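Local atomic coordinates of gamma-resorcylate decarboxylase (PDB entry 4QRO), a protein that probably catalyses the manganese-dependent, non-oxidative decarboxylation of gamma-resorcylate (2,6-dihydroxybenzoate) to resorcinol. Residues A[43-48]-A[91-95]; A[77-82]-A[112-116]; A[163-168]-A[188-193]. One frame throughout, in Å; residues are numbered along the deposited sequence. Where two conformers were deposited one is given.

Contact 1: residues A[43-48]-A[91-95]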
loop_
_atom_site.group_PDB
_atom_site.type_symbol
_atom_site.label_atom_id
_atom_site.label_comp_id
_atom_site.label_asym_id
_atom_site.label_seq_id
_atom_site.Cartn_x
_atom_site.Cartn_y
_atom_site.Cartn_z
ATOM N N ARG A 43 -18.109 -4.008 -27.117
ATOM C CA ARG A 43 -16.726 -4.138 -26.694
ATOM C C ARG A 43 -15.749 -3.991 -27.852
ATOM O O ARG A 43 -14.780 -3.239 -27.751
ATOM C CB ARG A 43 -16.510 -5.480 -25.977
ATOM C CG ARG A 43 -15.120 -5.672 -25.392
ATOM C CD ARG A 43 -14.968 -7.021 -24.691
ATOM N NE ARG A 43 -15.951 -7.219 -23.613
ATOM C CZ ARG A 43 -15.658 -7.492 -22.340
ATOM N NH1 ARG A 43 -14.389 -7.596 -21.891
ATOM N NH2 ARG A 43 -16.652 -7.624 -21.486
ATOM N N VAL A 44 -16.024 -4.666 -28.962
ATOM C CA VAL A 44 -15.139 -4.588 -30.108
ATOM C C VAL A 44 -15.235 -3.216 -30.795
ATOM O O VAL A 44 -14.229 -2.650 -31.242
ATOM C CB VAL A 44 -15.422 -5.758 -31.089
ATOM C CG1 VAL A 44 -14.635 -5.596 -32.391
ATOM C CG2 VAL A 44 -15.080 -7.068 -30.401
ATOM N N ARG A 45 -16.438 -2.666 -30.883
ATOM C CA ARG A 45 -16.594 -1.314 -31.387
ATOM C C ARG A 45 -15.749 -0.319 -30.570
ATOM O O ARG A 45 -15.093 0.564 -31.134
ATOM C CB ARG A 45 -18.072 -0.940 -31.380
ATOM C CG ARG A 45 -18.389 0.524 -31.576
ATOM C CD ARG A 45 -19.896 0.681 -31.754
ATOM N NE ARG A 45 -20.484 -0.577 -32.195
ATOM C CZ ARG A 45 -21.389 -1.272 -31.513
ATOM N NH1 ARG A 45 -21.824 -2.403 -32.005
ATOM N NH2 ARG A 45 -21.865 -0.833 -30.358
ATOM N N LEU A 46 -15.754 -0.440 -29.248
ATOM C CA LEU A 46 -14.947 0.495 -28.418
ATOM C C LEU A 46 -13.443 0.269 -28.622
ATOM O O LEU A 46 -12.643 1.233 -28.630
ATOM C CB LEU A 46 -15.315 0.377 -26.948
ATOM C CG LEU A 46 -16.723 0.906 -26.647
ATOM C CD1 LEU A 46 -17.131 0.486 -25.226
ATOM C CD2 LEU A 46 -16.823 2.410 -26.879
ATOM N N MET A 47 -13.073 -0.994 -28.819
ATOM C CA MET A 47 -11.695 -1.366 -29.155
ATOM C C MET A 47 -11.233 -0.688 -30.444
ATOM O O MET A 47 -10.158 -0.090 -30.502
ATOM C CB MET A 47 -11.556 -2.883 -29.262
ATOM C CG MET A 47 -11.498 -3.621 -27.925
ATOM S SD MET A 47 -11.748 -5.396 -28.153
ATOM C CE MET A 47 -10.239 -5.813 -29.007
ATOM N N ASP A 48 -12.080 -0.735 -31.463
ATOM C CA ASP A 48 -11.818 -0.065 -32.723
ATOM C C ASP A 48 -11.716 1.437 -32.528
ATOM O O ASP A 48 -10.832 2.078 -33.076
ATOM C CB ASP A 48 -12.947 -0.355 -33.719
ATOM C CG ASP A 48 -12.961 -1.804 -34.193
ATOM O OD1 ASP A 48 -11.948 -2.523 -34.052
ATOM O OD2 ASP A 48 -14.015 -2.236 -34.712
ATOM N N GLN A 91 -14.074 -14.210 -32.744
ATOM C CA GLN A 91 -13.248 -13.110 -33.270
ATOM C C GLN A 91 -11.805 -13.328 -32.823
ATOM O O GLN A 91 -11.303 -12.605 -31.943
ATOM C CB GLN A 91 -13.796 -11.748 -32.795
ATOM C CG GLN A 91 -15.166 -11.421 -33.350
ATOM C CD GLN A 91 -15.588 -9.961 -33.151
ATOM O OE1 GLN A 91 -14.979 -9.040 -33.710
ATOM N NE2 GLN A 91 -16.648 -9.750 -32.372
ATOM N N PRO A 92 -11.132 -14.344 -33.414
ATOM C CA PRO A 92 -9.808 -14.770 -32.957
ATOM C C PRO A 92 -8.659 -13.789 -33.277
ATOM O O PRO A 92 -7.560 -13.953 -32.743
ATOM C CB PRO A 92 -9.586 -16.127 -33.665
ATOM C CG PRO A 92 -10.443 -16.055 -34.885
ATOM C CD PRO A 92 -11.603 -15.147 -34.567
ATOM N N THR A 93 -8.902 -12.783 -34.109
ATOM C CA THR A 93 -7.887 -11.722 -34.314
ATOM C C THR A 93 -7.923 -10.620 -33.239
ATOM O O THR A 93 -7.001 -9.813 -33.154
ATOM C CB THR A 93 -8.020 -11.070 -35.698
ATOM O OG1 THR A 93 -9.199 -10.249 -35.766
ATOM C CG2 THR A 93 -8.071 -12.148 -36.789
ATOM N N ARG A 94 -8.969 -10.604 -32.412
ATOM C CA ARG A 94 -9.202 -9.525 -31.437
ATOM C C ARG A 94 -9.120 -9.958 -29.977
ATOM O O ARG A 94 -8.992 -9.109 -29.090
ATOM C CB ARG A 94 -10.592 -8.921 -31.678
ATOM C CG ARG A 94 -10.863 -8.419 -33.088
ATOM C CD ARG A 94 -9.751 -7.567 -33.626
ATOM N NE ARG A 94 -9.653 -6.291 -32.911
ATOM C CZ ARG A 94 -10.369 -5.214 -33.183
ATOM N NH1 ARG A 94 -11.277 -5.226 -34.162
ATOM N NH2 ARG A 94 -10.174 -4.105 -32.476
ATOM N N PHE A 95 -9.195 -11.266 -29.731
ATOM C CA PHE A 95 -9.286 -11.791 -28.379
ATOM C C PHE A 95 -8.329 -12.955 -28.150
ATOM O O PHE A 95 -8.026 -13.744 -29.072
ATOM C CB PHE A 95 -10.726 -12.250 -28.063
ATOM C CG PHE A 95 -11.749 -11.142 -28.041
ATOM C CD1 PHE A 95 -11.612 -10.037 -27.181
ATOM C CD2 PHE A 95 -12.887 -11.216 -28.850
ATOM C CE1 PHE A 95 -12.566 -9.002 -27.160
ATOM C CE2 PHE A 95 -13.837 -10.197 -28.826
ATOM C CZ PHE A 95 -13.669 -9.090 -27.974
#
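The guanidinium of Arg94 takes Asp48 OD1 at its edge, almost in its plane, while Val44 CG1 and Met47 CB approach the same group obliquely. Around the Phe95 ring, Arg94 CB lies over one face, offset toward the rim; Arg43 CD, Val44 CG2 and Met47 SD come in at a slant. The salt bridge is end-on: Arg94 NH1 (2.8 Å) and NH2 (2.9 Å) both donate to Asp48 OD1, with carboxylate and guanidinium planes only 26° apart. NH1 meets the syn lone pair of Asp48 OD1, whereas NH2 comes nearly along the C-O bond. Bends at chi2 and chi3 (-47° and -68°) bring the Arg94 guanidinium to Asp48; NE and NH2 also donate to the carbonyls of Glu53 and Ile52, at the start of strand 52-59, fixing the rotation of the group. The Met-aromatic contact has Met47 SD 4.8 Å from the Phe95 ring centroid, and the thioether continues until its CE rests 3.5 Å from Arg94 O. Val44 CG2 packs 3.5 Å from Phe95 CZ and 3.7 Å from Gln91 NE2, an amide nitrogen bonded to the Gln40 carbonyl. Helix 42-49 is thereby packed against the turn that leaves helix 70-90 and enters strand 95-97, the neighbour of parallel strand 52-59, as expected for the outer helices and parallel strands of an amidohydrolase (beta/alpha) barrel.

Contact 2: residues A[77-82]-A[112-116]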
loop_
_atom_site.group_PDB
_atom_site.type_symbol
_atom_site.label_atom_id
_atom_site.label_comp_id
_atom_site.label_asym_id
_atom_site.label_seq_id
_atom_site.Cartn_x
_atom_site.Cartn_y
_atom_site.Cartn_z
ATOM N N ALA A 77 -15.240 -23.323 -13.251
ATOM C CA ALA A 77 -14.056 -22.938 -14.030
ATOM C C ALA A 77 -14.087 -23.559 -15.445
ATOM O O ALA A 77 -13.825 -22.897 -16.446
ATOM C CB ALA A 77 -12.780 -23.331 -13.285
ATOM N N ARG A 78 -14.432 -24.830 -15.520
ATOM C CA ARG A 78 -14.465 -25.553 -16.812
ATOM C C ARG A 78 -15.515 -24.977 -17.758
ATOM O O ARG A 78 -15.244 -24.781 -18.946
ATOM C CB ARG A 78 -14.689 -27.041 -16.561
ATOM C CG ARG A 78 -13.431 -27.722 -16.013
ATOM C CD ARG A 78 -13.638 -29.183 -15.650
ATOM N NE ARG A 78 -14.204 -29.949 -16.752
ATOM C CZ ARG A 78 -13.524 -30.668 -17.651
ATOM N NH1 ARG A 78 -12.200 -30.781 -17.613
ATOM N NH2 ARG A 78 -14.192 -31.307 -18.602
ATOM N N ARG A 79 -16.693 -24.692 -17.222
ATOM C CA ARG A 79 -17.760 -24.026 -17.972
ATOM C C ARG A 79 -17.336 -22.635 -18.449
ATOM O O ARG A 79 -17.577 -22.274 -19.605
ATOM C CB ARG A 79 -19.025 -23.908 -17.113
ATOM C CG ARG A 79 -19.860 -25.175 -17.048
ATOM C CD ARG A 79 -21.268 -24.867 -16.566
ATOM N NE ARG A 79 -21.237 -24.459 -15.164
ATOM C CZ ARG A 79 -21.260 -25.300 -14.135
ATOM N NH1 ARG A 79 -21.344 -26.616 -14.321
ATOM N NH2 ARG A 79 -21.208 -24.824 -12.904
ATOM N N ALA A 80 -16.714 -21.859 -17.554
ATOM C CA ALA A 80 -16.282 -20.495 -17.878
ATOM C C ALA A 80 -15.201 -20.495 -18.921
ATOM O O ALA A 80 -15.210 -19.656 -19.806
ATOM C CB ALA A 80 -15.820 -19.732 -16.620
ATOM N N ASN A 81 -14.281 -21.451 -18.834
ATOM C CA ASN A 81 -13.176 -21.521 -19.765
ATOM C C ASN A 81 -13.647 -22.029 -21.132
ATOM O O ASN A 81 -13.175 -21.554 -22.167
ATOM C CB ASN A 81 -12.081 -22.408 -19.193
ATOM C CG ASN A 81 -11.430 -21.805 -17.953
ATOM O OD1 ASN A 81 -11.371 -20.588 -17.810
ATOM N ND2 ASN A 81 -10.951 -22.665 -17.048
ATOM N N ASP A 82 -14.594 -22.975 -21.139
ATOM C CA ASP A 82 -15.185 -23.436 -22.409
ATOM C C ASP A 82 -15.966 -22.308 -23.094
ATOM O O ASP A 82 -15.867 -22.137 -24.291
ATOM C CB ASP A 82 -16.109 -24.646 -22.219
ATOM C CG ASP A 82 -15.353 -25.932 -21.913
ATOM O OD1 ASP A 82 -14.185 -26.072 -22.326
ATOM O OD2 ASP A 82 -15.940 -26.811 -21.251
ATOM N N GLU A 112 -6.533 -28.096 -15.042
ATOM C CA GLU A 112 -7.325 -27.160 -15.831
ATOM C C GLU A 112 -6.444 -26.165 -16.588
ATOM O O GLU A 112 -6.776 -25.787 -17.702
ATOM C CB GLU A 112 -8.374 -26.431 -14.984
ATOM C CG GLU A 112 -9.240 -25.443 -15.766
ATOM C CD GLU A 112 -10.154 -26.103 -16.807
ATOM O OE1 GLU A 112 -10.024 -27.318 -17.057
ATOM O OE2 GLU A 112 -11.015 -25.409 -17.399
ATOM N N LEU A 113 -5.335 -25.730 -15.988
ATOM C CA LEU A 113 -4.425 -24.845 -16.683
ATOM C C LEU A 113 -3.795 -25.557 -17.881
ATOM O O LEU A 113 -3.675 -24.978 -18.955
ATOM C CB LEU A 113 -3.342 -24.296 -15.759
ATOM C CG LEU A 113 -2.427 -23.263 -16.464
ATOM C CD1 LEU A 113 -3.194 -22.020 -16.915
ATOM C CD2 LEU A 113 -1.280 -22.889 -15.550
ATOM N N GLU A 114 -3.400 -26.812 -17.699
ATOM C CA GLU A 114 -2.894 -27.598 -18.827
ATOM C C GLU A 114 -3.933 -27.676 -19.949
ATOM O O GLU A 114 -3.593 -27.397 -21.086
ATOM C CB GLU A 114 -2.454 -28.993 -18.386
ATOM C CG GLU A 114 -1.172 -28.986 -17.562
ATOM C CD GLU A 114 -0.627 -30.379 -17.329
ATOM O OE1 GLU A 114 -1.106 -31.048 -16.387
ATOM O OE2 GLU A 114 0.279 -30.792 -18.088
ATOM N N ARG A 115 -5.185 -27.970 -19.611
ATOM C CA ARG A 115 -6.275 -28.055 -20.600
ATOM C C ARG A 115 -6.505 -26.716 -21.299
ATOM O O ARG A 115 -6.622 -26.668 -22.524
ATOM C CB ARG A 115 -7.583 -28.550 -19.972
ATOM C CG ARG A 115 -8.662 -28.902 -20.997
ATOM C CD ARG A 115 -9.969 -29.368 -20.354
ATOM N NE ARG A 115 -10.703 -28.238 -19.785
ATOM C CZ ARG A 115 -11.640 -27.507 -20.397
ATOM N NH1 ARG A 115 -12.043 -27.778 -21.636
ATOM N NH2 ARG A 115 -12.194 -26.482 -19.748
ATOM N N CYS A 116 -6.551 -25.629 -20.527
ATOM C CA CYS A 116 -6.735 -24.307 -21.115
ATOM C C CYS A 116 -5.623 -23.907 -22.089
ATOM O O CYS A 116 -5.916 -23.338 -23.139
ATOM C CB CYS A 116 -6.887 -23.252 -20.014
ATOM S SG CYS A 116 -8.496 -23.284 -19.202
HETATM O O HOH W 1 -9.880 -29.835 -16.047
#
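Salt bridges dominate between Asp82, Glu112 and Arg115, on the helical segments 77-82 and 112-116, whose axes run 13° from parallel and come within 11.3 Å. Arg115 uses two edges of its guanidinium. End-on, NH1 donates to Asp82 OD1 at 2.8 Å through the syn lone pair, and NH2 adds a longer bond to the same oxygen from above the carboxylate plane. Side-on, within its own helix, Arg115 NE and NH2 take one oxygen each of Glu112, NE to OE1 at 3.0 Å and NH2 to OE2 at 2.8 Å. The bend of the Arg115 chain at chi3 (75°) turns the group so that both carboxylates lie at its rim.

A hydrogen bond from an uncharged amide completes the grip on Glu112: Asn81 ND2 reaches OE2 at 2.8 Å, nearly straight at 175° and on the anti lone pair, with the amide and carboxylate almost coplanar. The same nitrogen also donates to the Ala100 carbonyl, and Cys116 SG packs 3.3 Å from Asn81 ND2.

Arg78 joins more loosely. Its CG lies 3.6 Å from Glu112 OE1, and its NH1 is linked to that oxygen through water 1. Its guanidinium carbon sits over one face of the Arg115 guanidinium, offset toward the rim.

Two arginines thus gather round one largely buried carboxylate, which Asn81 grips as well; this setting would probably keep Glu112 ionised and joins helices 70-90 and 106-118 by polar rather than greasy packing.

Contact 3: residues A[163-168]-A[188-193]. With MN (manganese (II) ion), chain K; 38L (2-nitrobenzene-1,3-diol), chain M.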
loop_
_atom_site.group_PDB
_atom_site.type_symbol
_atom_site.label_atom_id
_atom_site.label_comp_id
_atom_site.label_asym_id
_atom_site.label_seq_id
_atom_site.Cartn_x
_atom_site.Cartn_y
_atom_site.Cartn_z
ATOM N N LEU A 163 -2.220 -12.170 -10.813
ATOM C CA LEU A 163 -2.726 -12.232 -9.462
ATOM C C LEU A 163 -3.558 -10.962 -9.299
ATOM O O LEU A 163 -3.020 -9.874 -9.114
ATOM C CB LEU A 163 -1.565 -12.326 -8.455
ATOM C CG LEU A 163 -1.987 -12.275 -6.971
ATOM C CD1 LEU A 163 -2.771 -13.506 -6.565
ATOM C CD2 LEU A 163 -0.764 -12.112 -6.063
ATOM N N HIS A 164 -4.871 -11.108 -9.434
ATOM C CA HIS A 164 -5.817 -9.988 -9.470
ATOM C C HIS A 164 -6.384 -9.822 -8.067
ATOM O O HIS A 164 -6.300 -10.750 -7.236
ATOM C CB HIS A 164 -6.932 -10.325 -10.492
ATOM C CG HIS A 164 -7.958 -9.260 -10.691
ATOM N ND1 HIS A 164 -9.114 -9.192 -9.942
ATOM C CD2 HIS A 164 -8.026 -8.245 -11.585
ATOM C CE1 HIS A 164 -9.841 -8.175 -10.364
ATOM N NE2 HIS A 164 -9.206 -7.588 -11.359
ATOM N N PRO A 165 -6.940 -8.641 -7.760
ATOM C CA PRO A 165 -7.497 -8.535 -6.402
ATOM C C PRO A 165 -8.790 -9.273 -6.112
ATOM O O PRO A 165 -9.505 -9.728 -7.021
ATOM C CB PRO A 165 -7.767 -7.020 -6.243
ATOM C CG PRO A 165 -6.894 -6.364 -7.252
ATOM C CD PRO A 165 -6.841 -7.321 -8.413
ATOM N N ARG A 166 -9.052 -9.385 -4.816
ATOM C CA ARG A 166 -10.380 -9.599 -4.257
ATOM C C ARG A 166 -10.340 -8.879 -2.918
ATOM O O ARG A 166 -9.260 -8.465 -2.442
ATOM C CB ARG A 166 -10.722 -11.092 -4.061
ATOM C CG ARG A 166 -9.844 -11.793 -3.022
ATOM C CD ARG A 166 -10.298 -13.202 -2.695
ATOM N NE ARG A 166 -11.651 -13.223 -2.156
ATOM C CZ ARG A 166 -12.412 -14.308 -2.062
ATOM N NH1 ARG A 166 -11.954 -15.489 -2.478
ATOM N NH2 ARG A 166 -13.645 -14.201 -1.564
ATOM N N ASN A 167 -11.499 -8.754 -2.293
ATOM C CA ASN A 167 -11.577 -8.193 -0.940
ATOM C C ASN A 167 -11.190 -9.190 0.136
ATOM O O ASN A 167 -11.401 -10.387 -0.025
ATOM C CB ASN A 167 -12.998 -7.663 -0.644
ATOM C CG ASN A 167 -13.175 -6.202 -1.035
ATOM O OD1 ASN A 167 -12.297 -5.372 -0.807
ATOM N ND2 ASN A 167 -14.320 -5.882 -1.625
ATOM N N PRO A 168 -10.633 -8.699 1.262
ATOM C CA PRO A 168 -10.394 -9.605 2.368
ATOM C C PRO A 168 -11.711 -10.139 2.946
ATOM O O PRO A 168 -12.750 -9.471 2.837
ATOM C CB PRO A 168 -9.681 -8.716 3.420
ATOM C CG PRO A 168 -10.132 -7.337 3.103
ATOM C CD PRO A 168 -10.305 -7.294 1.610
ATOM N N ALA A 188 -8.621 -1.471 -0.284
ATOM C CA ALA A 188 -8.481 -2.820 0.260
ATOM C C ALA A 188 -8.011 -3.851 -0.771
ATOM O O ALA A 188 -7.227 -4.726 -0.434
ATOM C CB ALA A 188 -9.775 -3.287 0.898
ATOM N N PHE A 189 -8.507 -3.761 -2.003
ATOM C CA PHE A 189 -7.988 -4.588 -3.143
ATOM C C PHE A 189 -6.462 -4.548 -3.252
ATOM O O PHE A 189 -5.811 -5.576 -3.413
ATOM C CB PHE A 189 -8.530 -4.033 -4.476
ATOM C CG PHE A 189 -9.842 -4.619 -4.929
ATOM C CD1 PHE A 189 -10.589 -5.496 -4.137
ATOM C CD2 PHE A 189 -10.321 -4.285 -6.182
ATOM C CE1 PHE A 189 -11.772 -6.030 -4.608
ATOM C CE2 PHE A 189 -11.518 -4.793 -6.642
ATOM C CZ PHE A 189 -12.246 -5.659 -5.852
ATOM N N GLY A 190 -5.897 -3.346 -3.157
ATOM C CA GLY A 190 -4.471 -3.158 -3.367
ATOM C C GLY A 190 -3.642 -3.732 -2.221
ATOM O O GLY A 190 -2.650 -4.432 -2.466
ATOM N N GLN A 191 -4.043 -3.465 -0.972
ATOM C CA GLN A 191 -3.359 -4.072 0.192
ATOM C C GLN A 191 -3.372 -5.605 0.123
ATOM O O GLN A 191 -2.342 -6.258 0.327
ATOM C CB GLN A 191 -3.979 -3.610 1.527
ATOM C CG GLN A 191 -3.850 -4.587 2.695
ATOM C CD GLN A 191 -2.448 -4.689 3.259
ATOM O OE1 GLN A 191 -1.518 -4.039 2.776
ATOM N NE2 GLN A 191 -2.297 -5.482 4.292
ATOM N N GLU A 192 -4.547 -6.167 -0.131
ATOM C CA GLU A 192 -4.720 -7.617 -0.196
ATOM C C GLU A 192 -3.765 -8.238 -1.222
ATOM O O GLU A 192 -3.068 -9.214 -0.934
ATOM C CB GLU A 192 -6.167 -7.942 -0.553
ATOM C CG GLU A 192 -6.457 -9.422 -0.665
ATOM C CD GLU A 192 -6.204 -10.189 0.621
ATOM O OE1 GLU A 192 -6.572 -9.690 1.733
ATOM O OE2 GLU A 192 -5.647 -11.317 0.508
ATOM N N THR A 193 -3.696 -7.621 -2.386
ATOM C CA THR A 193 -2.930 -8.168 -3.504
ATOM C C THR A 193 -1.418 -7.929 -3.332
ATOM O O THR A 193 -0.600 -8.806 -3.627
ATOM C CB THR A 193 -3.469 -7.564 -4.813
ATOM O OG1 THR A 193 -4.910 -7.656 -4.812
ATOM C CG2 THR A 193 -2.885 -8.247 -6.016
HETATM MN MN MN K . -9.973 -5.842 -12.579
HETATM O OAK 38L M . -9.798 -4.529 -10.641
HETATM N NAG 38L M . -10.559 -3.711 -10.203
HETATM O OAJ 38L M . -10.094 -2.732 -9.622
HETATM C CAA 38L M . -11.954 -3.896 -10.372
HETATM C CAF 38L M . -12.807 -2.946 -9.818
HETATM O OAH 38L M . -12.434 -1.636 -9.798
HETATM C CAE 38L M . -14.039 -3.327 -9.286
HETATM C CAD 38L M . -14.452 -4.654 -9.353
HETATM C CAC 38L M . -13.683 -5.577 -10.057
HETATM C CAB 38L M . -12.460 -5.192 -10.603
HETATM O OAI 38L M . -11.754 -6.098 -11.348
HETATM O O HOH W 2 -5.491 -10.423 -4.428
#
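Pro165 and Phe189 meet where strand 161-164 of the amidohydrolase (beta/alpha)-barrel gives way, through a long loop, to helix 188-202, beside the manganese site. Pro165 CB lies over one face of the Phe189 ring, 3.9 Å from its centroid, in a CH-pi contact. At the ring edge CE1 lies 3.6 Å from the Asn167 backbone N, and CD2 faces the nitro oxygen OAJ of 2-nitrobenzene-1,3-diol. An alanine in place of Phe189 would strip the face from Pro165 and is likely to open a gap beside the nitro group, leaving the inhibitor less closely walled in.

His164 has CG opposite its backbone N (chi1 -178°), which carries the imidazole to the metal. NE2 binds manganese at 2.3 Å, alongside Glu8, His10 and Asp287, while the inhibitor chelates the ion through OAK and OAI. On the far side of the imidazole, ND1 donates to Pro165 O at 3.0 Å, which helps fix the rotation of the ring. Arg229 and Asn234 of the second subunit also hydrogen-bond the inhibitor.

Farther along, Asn167 OD1, bonded to Gly184 N, lies by the Ala188 methyl, and Glu192, whose OE2 is hydrogen-bonded to Tyr141 OH, sets CG 3.5 Å from Arg166 O. That carbonyl is buried without a polar partner in the model.

Thr193 packs against Pro165, its OG1 3.2 Å from Pro165 CA. With chi1 at -48°, its methyl CG2 faces Leu163 O at 3.5 Å and its hydroxyl turns back along the helix, where OG1 donates to Phe189 O at 2.7 Å and accepts from water 2, which also donates to His164 O.

In the fold
Contact 3 is the core of the three, its centre about 10 Å from that of the chain and beside the metal; contacts 1 and 2 lie farther out, about 20 and 17 Å from it, and are partly buried. Contacts 1 and 2 are linked through helix 70-90, which holds 77-82 and runs directly into the turn 91-95. Charge is concentrated in these two outer contacts: contact 2 is a salt-bridge network between outer helices, and contact 1 mixes one salt bridge with apolar and sulfur-aromatic packing. Contact 3, lying across the chain's centre from contact 1, has no direct hydrogen bond between its segments and relies on packing and one bridging water, with the metal held by 163-168 alone and the inhibitor lying against both segments.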